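PDB 6Z9K: PrgA from Enterococcus faecalis, which provides surface exclusion that protects the cell against unwanted conjugation, extending far outside the cell, with its CAP domain forming the piece described here. Local coordinates for residues T28-S31 against A32-A36. Numbering follows the deposited sequence.
Sequences TKLS and AEEIA
S31 and E34 close a capping box at the start of helix 32-45, each side chain bonding to the other residue's backbone N-H. S31 OG accepts from E34 N at 3.1 Å; a chi1 of 75° places OG between the residue's own backbone N and carbonyl carbon, where it faces the N-H of E34. In return, E34 OE1 takes the N-H of S31 over 2.9 Å through its anti lone pair, in an almost straight bond (174° at the hydrogen). The other carboxylate oxygen, OE2, forms a salt bridge with K21, so the glutamate is gripped at both oxygens, which probably favours its charged form. The first regular helical bond, I35 N to S31 O at 2.9 Å, ties the N-cap residue to the first turn of the helix.

Van der Waals contacts lie beside these bonds. L30 crosses the E34 side chain at about a right angle, its CB 3.7 Å from E34 CB and its CD2 3.8 Å from E34 OE1. On I35, CG1 makes an apolar contact with L30 CB at 3.9 Å, while CD1 rests 3.6 Å from L30 O.

L30 leaves helical geometry directly after the short helix 26-29, and the capped turn starts helix 32-45 at the domain surface, away from the magnesium site. L30 also touches the loop at K21, and I35 reaches Y183, just before helix 184-189.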
ATOM      1  N   THR A  28      -9.561  -8.964 -17.426  1.00 23.55           N
ATOM      2  CA  THR A  28      -9.736  -9.119 -18.884  1.00 25.62           C
ATOM      3  C   THR A  28      -9.297 -10.496 -19.364  1.00 25.77           C
ATOM      4  O   THR A  28      -9.792 -10.914 -20.417  1.00 25.75           O
ATOM      5  CB  THR A  28      -9.031  -8.006 -19.648  1.00 27.97           C
ATOM      6  OG1 THR A  28      -7.677  -7.910 -19.230  1.00 29.97           O
ATOM      7  CG2 THR A  28      -9.705  -6.666 -19.469  1.00 28.52           C
ATOM      8  N   LYS A  29      -8.431 -11.193 -18.631  1.00 23.72           N
ATOM      9  CA  LYS A  29      -7.989 -12.520 -19.093  1.00 25.41           C
ATOM     10  C   LYS A  29      -9.047 -13.575 -18.797  1.00 24.58           C
ATOM     11  O   LYS A  29      -9.067 -14.565 -19.540  1.00 26.18           O
ATOM     12  CB  LYS A  29      -6.642 -12.901 -18.478  1.00 27.34           C
ATOM     13  CG  LYS A  29      -5.513 -11.980 -18.944  1.00 32.99           C
ATOM     14  CD  LYS A  29      -4.170 -12.678 -19.150  1.00 37.26           C
ATOM     15  CE  LYS A  29      -3.562 -13.121 -17.840  1.00 40.39           C
ATOM     16  NZ  LYS A  29      -2.083 -13.108 -17.859  1.00 41.29           N
ATOM     17  N   LEU A  30      -9.797 -13.459 -17.718  1.00 22.82           N
ATOM     18  CA  LEU A  30     -10.694 -14.510 -17.216  1.00 22.77           C
ATOM     19  C   LEU A  30     -12.143 -14.189 -17.609  1.00 23.32           C
ATOM     20  O   LEU A  30     -12.486 -13.011 -17.856  1.00 24.21           O
ATOM     21  CB  LEU A  30     -10.563 -14.660 -15.705  1.00 22.06           C
ATOM     22  CG  LEU A  30      -9.164 -15.016 -15.167  1.00 21.06           C
ATOM     23  CD1 LEU A  30      -9.224 -15.149 -13.667  1.00 20.97           C
ATOM     24  CD2 LEU A  30      -8.615 -16.286 -15.828  1.00 22.14           C
ATOM     25  N   SER A  31     -12.953 -15.236 -17.690  1.00 23.88           N
ATOM     26  CA  SER A  31     -14.412 -15.133 -17.926  1.00 24.80           C
ATOM     27  C   SER A  31     -15.091 -14.502 -16.707  1.00 24.26           C
ATOM     28  O   SER A  31     -14.506 -14.501 -15.622  1.00 22.08           O
ATOM     29  CB  SER A  31     -14.998 -16.491 -18.212  1.00 25.00           C
ATOM     30  OG  SER A  31     -15.112 -17.311 -17.040  1.00 25.00           O
ATOM     31  N   ALA A  32     -16.341 -14.046 -16.860  1.00 24.27           N
ATOM     32  CA  ALA A  32     -17.181 -13.585 -15.733  1.00 25.08           C
ATOM     33  C   ALA A  32     -17.233 -14.627 -14.621  1.00 24.78           C
ATOM     34  O   ALA A  32     -17.057 -14.222 -13.443  1.00 23.55           O
ATOM     35  CB  ALA A  32     -18.574 -13.243 -16.239  1.00 26.59           C
ATOM     36  N   GLU A  33     -17.476 -15.894 -14.957  1.00 25.29           N
ATOM     37  CA  GLU A  33     -17.621 -16.962 -13.945  1.00 27.30           C
ATOM     38  C   GLU A  33     -16.264 -17.161 -13.233  1.00 24.63           C
ATOM     39  O   GLU A  33     -16.222 -17.242 -11.984  1.00 25.07           O
ATOM     40  CB  GLU A  33     -18.121 -18.259 -14.566  1.00 30.26           C
ATOM     41  CG  GLU A  33     -18.438 -19.268 -13.487  1.00 33.31           C
ATOM     42  CD  GLU A  33     -19.070 -20.561 -13.949  1.00 36.99           C
ATOM     43  OE1 GLU A  33     -19.890 -20.530 -14.913  1.00 40.24           O
ATOM     44  OE2 GLU A  33     -18.769 -21.597 -13.290  1.00 40.94           O
ATOM     45  N   GLU A  34     -15.157 -17.168 -13.959  1.00 23.12           N
ATOM     46  CA  GLU A  34     -13.812 -17.355 -13.336  1.00 22.06           C
ATOM     47  C   GLU A  34     -13.466 -16.142 -12.462  1.00 21.24           C
ATOM     48  O   GLU A  34     -12.797 -16.316 -11.430  1.00 22.26           O
ATOM     49  CB  GLU A  34     -12.716 -17.427 -14.389  1.00 22.19           C
ATOM     50  CG  GLU A  34     -12.754 -18.710 -15.167  1.00 23.67           C
ATOM     51  CD  GLU A  34     -11.756 -18.731 -16.320  1.00 25.24           C
ATOM     52  OE1 GLU A  34     -11.845 -17.859 -17.204  1.00 26.11           O
ATOM     53  OE2 GLU A  34     -10.844 -19.628 -16.310  1.00 26.98           O
ATOM     54  N   ILE A  35     -13.803 -14.930 -12.892  1.00 21.58           N
ATOM     55  CA  ILE A  35     -13.555 -13.713 -12.054  1.00 21.29           C
ATOM     56  C   ILE A  35     -14.309 -13.866 -10.730  1.00 21.85           C
ATOM     57  O   ILE A  35     -13.705 -13.626  -9.665  1.00 21.51           O
ATOM     58  CB  ILE A  35     -13.957 -12.427 -12.788  1.00 21.11           C
ATOM     59  CG1 ILE A  35     -13.012 -12.160 -13.964  1.00 21.18           C
ATOM     60  CG2 ILE A  35     -13.980 -11.237 -11.799  1.00 20.46           C
ATOM     61  CD1 ILE A  35     -13.491 -11.189 -14.944  1.00 22.71           C
ATOM     62  N   ALA A  36     -15.583 -14.217 -10.769  1.00 22.60           N
ATOM     63  CA  ALA A  36     -16.421 -14.331  -9.562  1.00 23.81           C
ATOM     64  C   ALA A  36     -15.758 -15.338  -8.623  1.00 23.79           C
ATOM     65  O   ALA A  36     -15.691 -15.104  -7.392  1.00 24.40           O
ATOM     66  CB  ALA A  36     -17.840 -14.696  -9.915  1.00 25.10           C
TER